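Local coordinates for uncharacterized protein (Deinococcus radiodurans, PDB 3M33) that is of unknown function but may be a methyltransferase, judging by its Rossmann-like fold, at residues Gly20-Pro24 with Ser117-Pro121; Phe38-Leu42 with Phe138-Gly142; Asp178-Arg182 with Gly203-Arg207; Trp25-Gly31 with Val169-Pro174. All coordinates share one frame; numbering follows the deposited sequence.

Interaction 1 of 4, residues Gly20-Pro24 with Ser117-Pro121; sequences GYRHP and SRRGP. With SO4 (sulfate ion), chain F.
Arg119 slides its guanidinium group beneath the main chain of Tyr21, whose carbonyl O lies 2.9 Å above the guanidinium plane, toward its rim. The setting is the C-terminal end of strand 112-118 in a Rossmann-like sheet, where the chain leaves the strand through Arg119 and meets the loop that follows helix 9-18. Because Tyr21 O sits over the face and not at the edge, it takes no bond from the arginine; the N-H groups point to other partners. Beside the edge lies a sulfate, and Arg119 NE and NH2 both donate to its O1, at 2.6 Å and 2.5 Å. The bend at chi3 (66°) turns this forked end toward the sulfate and His23. There NH2 stands over one face of the imidazole, 3.4 Å from His23 CD2, with the two planes 62° apart. Water 1 takes the remaining nitrogen, accepting from Arg119 NH1 at 3.0 Å and from the backbone N of His23. NH1 also forms a salt bridge with Glu35, while His23 ND1 is held by Glu208. A leucine in place of Arg119 would probably leave the sulfate O1 without its two donors, deprive Glu35 of one of its two arginines, and remove the water-mediated link to His23. Tyr21 OH is hydrogen-bonded to Asp77, at the end of strand 72-77, and the side chain touches the glycine-rich segment that resembles a Rossmann-type cofactor loop. Its ring edge is met by the carbonyl of the arginine: Arg119 O lies 3.4 Å from Tyr21 CD1, near the ring plane.

Interaction 2 of 4, residues Phe38-Leu42 with Phe138-Gly142; sequences FDLWL and FLYVG
This is a buried, wholly apolar helix-on-sheet contact, in which Phe38, Trp41 and Leu42 of helix 36-45 close over Leu139 and Val141 of strand 136-142. The short segments run nearly antiparallel, at 171°, with their axes 9.6 Å apart. Phe38 and Trp41 both point toward the strand; Phe38, with CG anti to the backbone N (chi1 172°), presents a ring face to Val141. The methyl CG1 of that valine sits 3.7 Å from the centroid of the Phe38 ring and 20° off its normal, a CH-pi contact. Val141 CB supports the same side, 3.5 Å from Phe38 CD1. In a Rossmann-like methyltransferase fold, alternate residues of a central strand face the helical layers on the two sides of the sheet; here Leu139 and Val141 serve the layer that includes helix 36-45, while Tyr140 points away from it. Leu139 divides its attention three ways. Its CG packs 3.6 Å from Phe38 CE1, CD1 meets the edge of the Trp41 indole at CE3, and CD2 lies 3.6 Å from Leu42 CB. Other strands of the sheet extend this floor: Phe38 also rests on Val116 of strand 112-118 and Leu212 of strand 204-216, and Trp41 reaches on to Ala163 and Asp165 of strand 160-173.

Interaction 3 of 4, residues Asp178-Arg182 with Gly203-Arg207; sequences DWQMR and GMPYR. With SO4 (sulfate ion), chain E.
The six-membered ring of Trp179 carries Met204 on one face and meets Tyr206 CB at its edge, 4.0 Å from CZ3. Met204, modelled as selenomethionine, puts CG 3.3 Å from the ring centroid and only 5° off the normal, a close CH-pi contact. Its SE stands farther above the same face, 4.8 Å from the centroid, giving a longer Met-aromatic contact. The Tyr206 ring is covered on one face by Arg182, whose extended chain passes CD over the centre at 4.1 Å from the centroid; NE comes 3.4 Å from Tyr206 CD1. With guanidinium and ring planes 43° apart, the arginine is tilted and not stacked. Water 2 lies in plane at the guanidinium edge, accepting weakly from Arg182 NH2 and donating to Arg207 O. The carbonyl O of Met204 lies at the edge of the tyrosine ring, whose hydroxyl is bonded to Glu208 and to Trp25. Arg207, pointing away from the helix, gives a weak bond to a sulfate. Segment 178-182 of helix 176-186 thus leans over the start of strand 204-216, the short segments running 33° apart, while Trp195 of helix 192-198 touches both Trp179 and Met204, and strand 160-173 borders them through Ala173.

Interaction 4 of 4, residues Trp25-Gly31 with Val169-Pro174; sequences WARVLSG and VLAHAP. With SO4 (sulfate ion), chain I.
Val28 and His172 exchange two backbone hydrogen bonds: Val28 N gives to His172 O at 3.1 Å and His172 N gives to Val28 O. They form the antiparallel hydrogen-bonded pair of a short edge strand; Leu29 and Ala171, the adjoining non-hydrogen-bonded pair, face the other way, with Leu29 CD2 4.2 Å from Ala171 CB. A third bond, Ser30 N to Leu170 O at 2.8 Å, extends the pairing as the strand ends. Here Leu170 CD2 lies 3.9 Å from Ser30 OG, and a glycine in its place would probably leave the serine side chain without that apolar neighbour. Farther along, Val169 CG1 packs 3.6 Å from Gly31 C, and at the opposite end Pro174 CD sits against Ala26 O. The end of the Arg27 side chain leads off from the partner strand, its NE donating to sulfate O2 at 2.8 Å with a nearly straight bond (167°). Its NH1 binds back to Trp25 O, which, with the sulfate, restrains the guanidinium. Trp25 in turn is placed by a hydrogen bond between NE1 and Tyr206 OH and by stacking on His23. Main-chain bonding thus sets the register, and Arg27, despite a long, weak ion pair with Glu208, probably lends this edge positive charge that can hold an anion.

Overall arrangement
Following the chain from the N terminus, the loop after helix 9-18 closes first, as residues 20-24 meet the end of strand 112-118 in interaction 1. The next residues form strand 28-29, which interaction 4 joins to strand 160-173 at the sheet edge; interactions 1 and 4 cross. Helix 36-45 then packs on strand 136-142 in interaction 2, which crosses interaction 1 and is nested inside the loop closed by interaction 4. Interaction 3 follows in series, tying helix 176-186 to strand 204-216. Strand pairing connects neighbours: Arg119 N probably bonds Val141 O between interactions 1 and 2, and Ala171 N probably bonds Tyr206 O between interactions 3 and 4.

Interaction 1 of 4, residues Gly20-Pro24 with Ser117-Pro121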
loop_
_atom_site.group_PDB
_atom_site.type_symbol
_atom_site.label_atom_id
_atom_site.label_comp_id
_atom_site.label_asym_id
_atom_site.label_seq_id
_atom_site.Cartn_x
_atom_site.Cartn_y
_atom_site.Cartn_z
ATOM N N GLY A 20 -0.236 5.599 8.402
ATOM C CA GLY A 20 1.055 5.196 7.863
ATOM C C GLY A 20 1.153 4.964 6.359
ATOM O O GLY A 20 2.211 5.198 5.771
ATOM N N TYR A 21 0.067 4.500 5.743
ATOM C CA TYR A 21 0.059 4.182 4.311
ATOM C C TYR A 21 -0.775 5.172 3.484
ATOM O O TYR A 21 -1.158 4.875 2.344
ATOM C CB TYR A 21 -0.394 2.725 4.078
ATOM C CG TYR A 21 0.521 1.746 4.789
ATOM C CD1 TYR A 21 1.761 1.411 4.250
ATOM C CD2 TYR A 21 0.177 1.210 6.031
ATOM C CE1 TYR A 21 2.625 0.547 4.913
ATOM C CE2 TYR A 21 1.040 0.344 6.702
ATOM C CZ TYR A 21 2.257 0.018 6.130
ATOM O OH TYR A 21 3.112 -0.828 6.776
ATOM N N ARG A 22 -1.038 6.352 4.050
ATOM C CA ARG A 22 -1.754 7.404 3.322
ATOM C C ARG A 22 -0.971 8.722 3.299
ATOM O O ARG A 22 0.001 8.897 4.031
ATOM C CB ARG A 22 -3.145 7.642 3.930
ATOM C CG ARG A 22 -4.047 6.408 3.976
ATOM C CD ARG A 22 -5.351 6.727 4.720
ATOM N NE ARG A 22 -6.077 5.541 5.191
ATOM C CZ ARG A 22 -6.273 5.247 6.476
ATOM N NH1 ARG A 22 -5.785 6.055 7.419
ATOM N NH2 ARG A 22 -6.955 4.145 6.819
ATOM N N HIS A 23 -1.401 9.649 2.454
ATOM C CA HIS A 23 -0.904 11.011 2.511
ATOM C C HIS A 23 -1.612 11.728 3.669
ATOM O O HIS A 23 -2.820 11.632 3.786
ATOM C CB HIS A 23 -1.154 11.716 1.178
ATOM C CG HIS A 23 -0.352 11.160 0.039
ATOM N ND1 HIS A 23 -0.719 11.319 -1.283
ATOM C CD2 HIS A 23 0.811 10.463 0.025
ATOM C CE1 HIS A 23 0.187 10.753 -2.061
ATOM N NE2 HIS A 23 1.122 10.219 -1.293
ATOM N N PRO A 24 -0.850 12.426 4.535
ATOM C CA PRO A 24 -1.297 13.011 5.818
ATOM C C PRO A 24 -2.074 14.323 5.707
ATOM O O PRO A 24 -2.722 14.731 6.667
ATOM C CB PRO A 24 0.021 13.310 6.563
ATOM C CG PRO A 24 1.099 12.678 5.774
ATOM C CD PRO A 24 0.607 12.505 4.367
ATOM N N SER A 117 0.499 -5.924 -1.675
ATOM C CA SER A 117 1.025 -4.810 -0.892
ATOM C C SER A 117 0.463 -3.491 -1.375
ATOM O O SER A 117 0.732 -3.079 -2.507
ATOM C CB SER A 117 2.551 -4.775 -0.989
ATOM O OG SER A 117 3.069 -3.633 -0.339
ATOM N N ARG A 118 -0.310 -2.827 -0.521
ATOM C CA ARG A 118 -0.833 -1.517 -0.871
ATOM C C ARG A 118 0.108 -0.460 -0.312
ATOM O O ARG A 118 0.046 -0.136 0.867
ATOM C CB ARG A 118 -2.257 -1.314 -0.329
ATOM C CG ARG A 118 -2.869 0.046 -0.732
ATOM C CD ARG A 118 -4.142 0.419 0.065
ATOM N NE ARG A 118 -5.231 -0.549 -0.099
ATOM C CZ ARG A 118 -6.161 -0.498 -1.055
ATOM N NH1 ARG A 118 -6.151 0.472 -1.980
ATOM N NH2 ARG A 118 -7.113 -1.425 -1.092
ATOM N N ARG A 119 1.014 0.040 -1.148
ATOM C CA ARG A 119 1.965 1.074 -0.724
ATOM C C ARG A 119 2.844 0.593 0.429
ATOM O O ARG A 119 3.320 1.382 1.253
ATOM C CB ARG A 119 1.215 2.361 -0.360
ATOM C CG ARG A 119 0.388 2.909 -1.556
ATOM C CD ARG A 119 -0.757 3.851 -1.138
ATOM N NE ARG A 119 -0.284 5.092 -0.539
ATOM C CZ ARG A 119 -0.984 6.227 -0.470
ATOM N NH1 ARG A 119 -2.221 6.309 -0.977
ATOM N NH2 ARG A 119 -0.436 7.297 0.107
ATOM N N GLY A 120 3.052 -0.713 0.477
ATOM C CA GLY A 120 3.791 -1.335 1.558
ATOM C C GLY A 120 5.200 -1.675 1.129
ATOM O O GLY A 120 5.706 -1.094 0.173
ATOM N N PRO A 121 5.837 -2.618 1.837
ATOM C CA PRO A 121 7.206 -3.062 1.534
ATOM C C PRO A 121 7.329 -3.590 0.112
ATOM O O PRO A 121 6.377 -4.189 -0.408
ATOM C CB PRO A 121 7.433 -4.209 2.534
ATOM C CG PRO A 121 6.526 -3.894 3.683
ATOM C CD PRO A 121 5.289 -3.284 3.035
HETATM S S SO4 F . 2.930 6.101 1.454
HETATM O O1 SO4 F . 1.731 6.144 0.639
HETATM O O2 SO4 F . 2.637 6.686 2.767
HETATM O O3 SO4 F . 3.365 4.712 1.598
HETATM O O4 SO4 F . 4.004 6.859 0.817
HETATM O O HOH W 1 -3.365 8.857 0.187
#

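Interaction 2 of 4, residues Phe38-Leu42 with Phe138-Gly142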
loop_
_atom_site.group_PDB
_atom_site.type_symbol
_atom_site.label_atom_id
_atom_site.label_comp_id
_atom_site.label_asym_id
_atom_site.label_seq_id
_atom_site.Cartn_x
_atom_site.Cartn_y
_atom_site.Cartn_z
ATOM N N PHE A 38 -6.714 -0.696 -8.509
ATOM C CA PHE A 38 -6.064 -1.661 -7.636
ATOM C C PHE A 38 -7.119 -2.480 -6.881
ATOM O O PHE A 38 -6.999 -3.695 -6.759
ATOM C CB PHE A 38 -5.136 -0.936 -6.648
ATOM C CG PHE A 38 -4.554 -1.832 -5.582
ATOM C CD1 PHE A 38 -3.341 -2.472 -5.779
ATOM C CD2 PHE A 38 -5.211 -2.014 -4.379
ATOM C CE1 PHE A 38 -2.804 -3.274 -4.805
ATOM C CE2 PHE A 38 -4.675 -2.820 -3.388
ATOM C CZ PHE A 38 -3.472 -3.456 -3.607
ATOM N N ASP A 39 -8.152 -1.818 -6.370
ATOM C CA ASP A 39 -9.219 -2.534 -5.665
ATOM C C ASP A 39 -9.908 -3.512 -6.601
ATOM O O ASP A 39 -10.190 -4.632 -6.215
ATOM C CB ASP A 39 -10.288 -1.579 -5.110
ATOM C CG ASP A 39 -9.780 -0.728 -3.972
ATOM O OD1 ASP A 39 -8.609 -0.889 -3.570
ATOM O OD2 ASP A 39 -10.561 0.121 -3.495
ATOM N N LEU A 40 -10.218 -3.069 -7.818
ATOM C CA LEU A 40 -10.833 -3.954 -8.802
ATOM C C LEU A 40 -9.954 -5.166 -9.119
ATOM O O LEU A 40 -10.440 -6.287 -9.179
ATOM C CB LEU A 40 -11.086 -3.218 -10.112
ATOM C CG LEU A 40 -12.312 -2.327 -10.214
ATOM C CD1 LEU A 40 -12.731 -2.292 -11.679
ATOM C CD2 LEU A 40 -13.448 -2.845 -9.322
ATOM N N TRP A 41 -8.661 -4.937 -9.347
ATOM C CA TRP A 41 -7.763 -6.034 -9.690
ATOM C C TRP A 41 -7.678 -7.018 -8.521
ATOM O O TRP A 41 -7.689 -8.235 -8.711
ATOM C CB TRP A 41 -6.371 -5.503 -9.988
ATOM C CG TRP A 41 -6.234 -4.816 -11.316
ATOM C CD1 TRP A 41 -7.229 -4.512 -12.191
ATOM C CD2 TRP A 41 -5.012 -4.357 -11.917
ATOM N NE1 TRP A 41 -6.705 -3.890 -13.301
ATOM C CE2 TRP A 41 -5.346 -3.786 -13.155
ATOM C CE3 TRP A 41 -3.668 -4.376 -11.518
ATOM C CZ2 TRP A 41 -4.384 -3.242 -14.011
ATOM C CZ3 TRP A 41 -2.719 -3.834 -12.361
ATOM C CH2 TRP A 41 -3.082 -3.272 -13.595
ATOM N N LEU A 42 -7.588 -6.482 -7.306
ATOM C CA LEU A 42 -7.465 -7.332 -6.131
ATOM C C LEU A 42 -8.718 -8.196 -5.986
ATOM O O LEU A 42 -8.648 -9.400 -5.796
ATOM C CB LEU A 42 -7.253 -6.474 -4.885
ATOM C CG LEU A 42 -7.258 -7.215 -3.543
ATOM C CD1 LEU A 42 -6.325 -8.426 -3.576
ATOM C CD2 LEU A 42 -6.887 -6.243 -2.404
ATOM N N PHE A 138 1.702 -11.517 -7.711
ATOM C CA PHE A 138 2.124 -10.483 -6.771
ATOM C C PHE A 138 1.402 -9.213 -7.197
ATOM O O PHE A 138 1.463 -8.836 -8.361
ATOM C CB PHE A 138 3.642 -10.259 -6.875
ATOM C CG PHE A 138 4.122 -9.015 -6.168
ATOM C CD1 PHE A 138 4.234 -8.982 -4.783
ATOM C CD2 PHE A 138 4.464 -7.881 -6.886
ATOM C CE1 PHE A 138 4.665 -7.822 -4.120
ATOM C CE2 PHE A 138 4.898 -6.721 -6.239
ATOM C CZ PHE A 138 4.997 -6.695 -4.848
ATOM N N LEU A 139 0.722 -8.551 -6.270
ATOM C CA LEU A 139 -0.041 -7.368 -6.605
ATOM C C LEU A 139 0.411 -6.183 -5.744
ATOM O O LEU A 139 0.446 -6.277 -4.512
ATOM C CB LEU A 139 -1.543 -7.629 -6.421
ATOM C CG LEU A 139 -2.466 -6.421 -6.595
ATOM C CD1 LEU A 139 -2.378 -5.912 -8.026
ATOM C CD2 LEU A 139 -3.894 -6.773 -6.227
ATOM N N TYR A 140 0.729 -5.063 -6.391
ATOM C CA TYR A 140 1.269 -3.889 -5.692
ATOM C C TYR A 140 0.714 -2.573 -6.238
ATOM O O TYR A 140 0.479 -2.437 -7.441
ATOM C CB TYR A 140 2.798 -3.885 -5.818
ATOM C CG TYR A 140 3.492 -2.612 -5.335
ATOM C CD1 TYR A 140 3.814 -2.441 -3.992
ATOM C CD2 TYR A 140 3.856 -1.606 -6.227
ATOM C CE1 TYR A 140 4.460 -1.293 -3.540
ATOM C CE2 TYR A 140 4.513 -0.453 -5.789
ATOM C CZ TYR A 140 4.805 -0.306 -4.437
ATOM O OH TYR A 140 5.437 0.827 -3.970
ATOM N N VAL A 141 0.500 -1.599 -5.357
ATOM C CA VAL A 141 0.299 -0.230 -5.812
ATOM C C VAL A 141 1.217 0.701 -5.020
ATOM O O VAL A 141 1.293 0.616 -3.793
ATOM C CB VAL A 141 -1.182 0.246 -5.764
ATOM C CG1 VAL A 141 -1.707 0.278 -4.339
ATOM C CG2 VAL A 141 -1.297 1.654 -6.395
ATOM N N GLY A 142 1.942 1.565 -5.727
ATOM C CA GLY A 142 2.927 2.426 -5.081
ATOM C C GLY A 142 2.408 3.840 -5.056
ATOM O O GLY A 142 1.551 4.177 -5.855
#

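Interaction 3 of 4, residues Asp178-Arg182 with Gly203-Arg207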
loop_
_atom_site.group_PDB
_atom_site.type_symbol
_atom_site.label_atom_id
_atom_site.label_comp_id
_atom_site.label_asym_id
_atom_site.label_seq_id
_atom_site.Cartn_x
_atom_site.Cartn_y
_atom_site.Cartn_z
ATOM N N ASP A 178 -2.081 22.700 4.606
ATOM C CA ASP A 178 -2.095 21.417 3.923
ATOM C C ASP A 178 -0.983 21.337 2.875
ATOM O O ASP A 178 -0.328 20.303 2.730
ATOM C CB ASP A 178 -3.460 21.180 3.282
ATOM C CG ASP A 178 -4.543 20.952 4.310
ATOM O OD1 ASP A 178 -4.386 20.018 5.127
ATOM O OD2 ASP A 178 -5.541 21.704 4.302
ATOM N N TRP A 179 -0.766 22.434 2.153
ATOM C CA TRP A 179 0.302 22.481 1.163
ATOM C C TRP A 179 1.653 22.263 1.818
ATOM O O TRP A 179 2.493 21.532 1.286
ATOM C CB TRP A 179 0.297 23.809 0.410
ATOM C CG TRP A 179 1.254 23.822 -0.744
ATOM C CD1 TRP A 179 2.310 24.666 -0.922
ATOM C CD2 TRP A 179 1.253 22.936 -1.871
ATOM N NE1 TRP A 179 2.956 24.372 -2.096
ATOM C CE2 TRP A 179 2.329 23.314 -2.697
ATOM C CE3 TRP A 179 0.439 21.865 -2.267
ATOM C CZ2 TRP A 179 2.617 22.660 -3.897
ATOM C CZ3 TRP A 179 0.724 21.218 -3.457
ATOM C CH2 TRP A 179 1.801 21.618 -4.261
ATOM N N GLN A 180 1.845 22.902 2.975
ATOM C CA GLN A 180 3.077 22.794 3.764
ATOM C C GLN A 180 3.320 21.375 4.208
ATOM O O GLN A 180 4.441 20.876 4.128
ATOM C CB GLN A 180 2.980 23.607 5.059
ATOM C CG GLN A 180 3.071 25.098 4.937
ATOM C CD GLN A 180 3.208 25.748 6.301
ATOM O OE1 GLN A 180 3.569 26.915 6.409
ATOM N NE2 GLN A 180 2.936 24.983 7.354
HETATM N N MSE A 181 2.269 20.754 4.740
HETATM C CA MSE A 181 2.357 19.387 5.227
HETATM C C MSE A 181 2.729 18.419 4.103
HETATM O O MSE A 181 3.528 17.513 4.304
HETATM C CB MSE A 181 1.046 18.971 5.887
HETATM C CG MSE A 181 1.134 17.656 6.630
HETATM SE SE MSE A 181 -0.556 17.223 7.474
HETATM C CE MSE A 181 -0.973 18.986 8.230
ATOM N N ARG A 182 2.163 18.619 2.914
ATOM C CA ARG A 182 2.569 17.828 1.754
ATOM C C ARG A 182 4.049 18.026 1.437
ATOM O O ARG A 182 4.767 17.067 1.153
ATOM C CB ARG A 182 1.735 18.179 0.523
ATOM C CG ARG A 182 2.261 17.534 -0.756
ATOM C CD ARG A 182 1.352 17.825 -1.946
ATOM N NE ARG A 182 1.816 17.157 -3.160
ATOM C CZ ARG A 182 2.751 17.648 -3.969
ATOM N NH1 ARG A 182 3.334 18.809 -3.692
ATOM N NH2 ARG A 182 3.106 16.983 -5.057
ATOM N N GLY A 203 -7.697 25.901 -3.738
ATOM C CA GLY A 203 -6.433 25.681 -3.054
ATOM C C GLY A 203 -5.309 25.404 -4.033
ATOM O O GLY A 203 -5.348 25.863 -5.173
HETATM N N MSE A 204 -4.308 24.644 -3.600
HETATM C CA MSE A 204 -3.156 24.352 -4.452
HETATM C C MSE A 204 -3.295 23.031 -5.218
HETATM O O MSE A 204 -3.505 21.981 -4.607
HETATM C CB MSE A 204 -1.889 24.304 -3.606
HETATM C CG MSE A 204 -0.628 24.345 -4.428
HETATM SE SE MSE A 204 -0.349 26.102 -5.239
HETATM C CE MSE A 204 1.144 25.602 -6.391
ATOM N N PRO A 205 -3.133 23.077 -6.553
ATOM C CA PRO A 205 -3.281 21.923 -7.448
ATOM C C PRO A 205 -2.014 21.059 -7.528
ATOM O O PRO A 205 -0.910 21.579 -7.607
ATOM C CB PRO A 205 -3.512 22.570 -8.812
ATOM C CG PRO A 205 -3.182 24.060 -8.634
ATOM C CD PRO A 205 -2.636 24.256 -7.272
ATOM N N TYR A 206 -2.183 19.740 -7.526
ATOM C CA TYR A 206 -1.057 18.826 -7.683
ATOM C C TYR A 206 -1.641 17.501 -8.187
ATOM O O TYR A 206 -2.871 17.364 -8.305
ATOM C CB TYR A 206 -0.308 18.640 -6.345
ATOM C CG TYR A 206 -1.074 17.818 -5.336
ATOM C CD1 TYR A 206 -0.798 16.462 -5.166
ATOM C CD2 TYR A 206 -2.087 18.386 -4.561
ATOM C CE1 TYR A 206 -1.504 15.690 -4.250
ATOM C CE2 TYR A 206 -2.809 17.612 -3.637
ATOM C CZ TYR A 206 -2.507 16.263 -3.497
ATOM O OH TYR A 206 -3.204 15.477 -2.608
ATOM N N ARG A 207 -0.785 16.533 -8.495
ATOM C CA ARG A 207 -1.273 15.257 -8.999
ATOM C C ARG A 207 -1.126 14.170 -7.944
ATOM O O ARG A 207 -0.076 14.025 -7.350
ATOM C CB ARG A 207 -0.517 14.850 -10.260
ATOM C CG ARG A 207 -0.555 15.899 -11.348
ATOM C CD ARG A 207 -1.951 16.006 -11.951
ATOM N NE ARG A 207 -2.053 15.181 -13.147
ATOM C CZ ARG A 207 -2.359 15.648 -14.349
ATOM N NH1 ARG A 207 -2.409 14.817 -15.385
ATOM N NH2 ARG A 207 -2.620 16.940 -14.510
HETATM S S SO4 E . -0.709 20.489 -11.850
HETATM O O1 SO4 E . -0.997 19.204 -12.486
HETATM O O2 SO4 E . -1.845 20.898 -11.030
HETATM O O3 SO4 E . 0.481 20.373 -11.006
HETATM O O4 SO4 E . -0.484 21.505 -12.877
HETATM O O HOH W 2 2.843 15.043 -7.593
#

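Interaction 4 of 4, residues Trp25-Gly31 with Val169-Pro174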
loop_
_atom_site.group_PDB
_atom_site.type_symbol
_atom_site.label_atom_id
_atom_site.label_comp_id
_atom_site.label_asym_id
_atom_site.label_seq_id
_atom_site.Cartn_x
_atom_site.Cartn_y
_atom_site.Cartn_z
ATOM N N TRP A 25 -1.980 14.988 4.563
ATOM C CA TRP A 25 -2.610 16.288 4.393
ATOM C C TRP A 25 -4.051 16.156 3.884
ATOM O O TRP A 25 -4.419 15.140 3.309
ATOM C CB TRP A 25 -1.772 17.142 3.442
ATOM C CG TRP A 25 -1.642 16.587 2.032
ATOM C CD1 TRP A 25 -2.440 16.878 0.972
ATOM C CD2 TRP A 25 -0.640 15.675 1.539
ATOM N NE1 TRP A 25 -2.010 16.206 -0.153
ATOM C CE2 TRP A 25 -0.911 15.453 0.172
ATOM C CE3 TRP A 25 0.456 15.024 2.124
ATOM C CZ2 TRP A 25 -0.123 14.613 -0.627
ATOM C CZ3 TRP A 25 1.236 14.185 1.334
ATOM C CH2 TRP A 25 0.942 13.987 -0.028
ATOM N N ALA A 26 -4.865 17.174 4.135
ATOM C CA ALA A 26 -6.206 17.241 3.582
ATOM C C ALA A 26 -6.113 17.476 2.076
ATOM O O ALA A 26 -5.283 18.265 1.620
ATOM C CB ALA A 26 -6.985 18.352 4.240
ATOM N N ARG A 27 -6.956 16.784 1.308
ATOM C CA ARG A 27 -6.949 16.901 -0.149
ATOM C C ARG A 27 -8.313 16.538 -0.705
ATOM O O ARG A 27 -9.000 15.684 -0.144
ATOM C CB ARG A 27 -5.897 15.964 -0.742
ATOM C CG ARG A 27 -6.148 14.482 -0.398
ATOM C CD ARG A 27 -4.911 13.814 0.175
ATOM N NE ARG A 27 -5.146 12.400 0.433
ATOM C CZ ARG A 27 -5.526 11.898 1.606
ATOM N NH1 ARG A 27 -5.693 12.697 2.661
ATOM N NH2 ARG A 27 -5.725 10.585 1.729
ATOM N N VAL A 28 -8.704 17.195 -1.797
ATOM C CA VAL A 28 -9.918 16.852 -2.534
ATOM C C VAL A 28 -9.538 16.395 -3.951
ATOM O O VAL A 28 -8.821 17.094 -4.670
ATOM C CB VAL A 28 -10.864 18.065 -2.671
ATOM C CG1 VAL A 28 -12.075 17.713 -3.553
ATOM C CG2 VAL A 28 -11.314 18.571 -1.310
ATOM N N LEU A 29 -10.014 15.224 -4.354
ATOM C CA LEU A 29 -9.746 14.716 -5.698
ATOM C C LEU A 29 -10.660 15.403 -6.707
ATOM O O LEU A 29 -11.865 15.503 -6.477
ATOM C CB LEU A 29 -9.984 13.196 -5.743
ATOM C CG LEU A 29 -9.083 12.354 -4.839
ATOM C CD1 LEU A 29 -9.652 10.946 -4.650
ATOM C CD2 LEU A 29 -7.687 12.304 -5.404
ATOM N N SER A 30 -10.100 15.870 -7.825
ATOM C CA SER A 30 -10.928 16.381 -8.918
ATOM C C SER A 30 -11.361 15.265 -9.857
ATOM O O SER A 30 -12.227 15.458 -10.688
ATOM C CB SER A 30 -10.189 17.442 -9.727
ATOM O OG SER A 30 -10.284 18.710 -9.121
ATOM N N GLY A 31 -10.743 14.098 -9.745
ATOM C CA GLY A 31 -11.154 12.952 -10.552
ATOM C C GLY A 31 -11.212 11.674 -9.713
ATOM O O GLY A 31 -11.050 11.736 -8.507
ATOM N N VAL A 169 -4.026 11.725 -11.022
ATOM C CA VAL A 169 -5.313 12.394 -10.844
ATOM C C VAL A 169 -5.133 13.782 -10.221
ATOM O O VAL A 169 -4.395 13.949 -9.251
ATOM C CB VAL A 169 -6.236 11.543 -9.957
ATOM C CG1 VAL A 169 -7.626 12.186 -9.850
ATOM C CG2 VAL A 169 -6.350 10.159 -10.550
ATOM N N LEU A 170 -5.783 14.788 -10.790
ATOM C CA LEU A 170 -5.679 16.134 -10.249
ATOM C C LEU A 170 -6.281 16.172 -8.846
ATOM O O LEU A 170 -7.385 15.681 -8.628
ATOM C CB LEU A 170 -6.420 17.130 -11.152
ATOM C CG LEU A 170 -6.422 18.594 -10.713
ATOM C CD1 LEU A 170 -4.991 19.139 -10.710
ATOM C CD2 LEU A 170 -7.309 19.452 -11.599
ATOM N N ALA A 171 -5.555 16.747 -7.894
ATOM C CA ALA A 171 -6.119 17.009 -6.573
ATOM C C ALA A 171 -5.751 18.420 -6.134
ATOM O O ALA A 171 -4.903 19.063 -6.760
ATOM C CB ALA A 171 -5.601 15.992 -5.565
ATOM N N HIS A 172 -6.384 18.901 -5.063
ATOM C CA HIS A 172 -6.000 20.182 -4.457
ATOM C C HIS A 172 -5.768 20.026 -2.964
ATOM O O HIS A 172 -6.520 19.321 -2.280
ATOM C CB HIS A 172 -7.080 21.243 -4.663
ATOM C CG HIS A 172 -7.382 21.525 -6.099
ATOM N ND1 HIS A 172 -6.846 22.603 -6.774
ATOM C CD2 HIS A 172 -8.163 20.870 -6.989
ATOM C CE1 HIS A 172 -7.284 22.596 -8.020
ATOM N NE2 HIS A 172 -8.086 21.558 -8.175
ATOM N N ALA A 173 -4.720 20.674 -2.465
ATOM C CA ALA A 173 -4.551 20.871 -1.027
ATOM C C ALA A 173 -5.315 22.151 -0.682
ATOM O O ALA A 173 -4.987 23.230 -1.192
ATOM C CB ALA A 173 -3.095 21.008 -0.679
ATOM N N PRO A 174 -6.349 22.036 0.167
ATOM C CA PRO A 174 -7.301 23.152 0.318
ATOM C C PRO A 174 -6.712 24.372 1.019
ATOM O O PRO A 174 -7.206 25.469 0.795
ATOM C CB PRO A 174 -8.447 22.556 1.158
ATOM C CG PRO A 174 -8.250 21.059 1.092
ATOM C CD PRO A 174 -6.763 20.840 0.914
HETATM S S SO4 I . -5.820 10.202 -2.097
HETATM O O1 SO4 I . -6.468 8.960 -1.671
HETATM O O2 SO4 I . -4.518 10.358 -1.453
HETATM O O3 SO4 I . -5.649 10.175 -3.545
HETATM O O4 SO4 I . -6.654 11.336 -1.713
#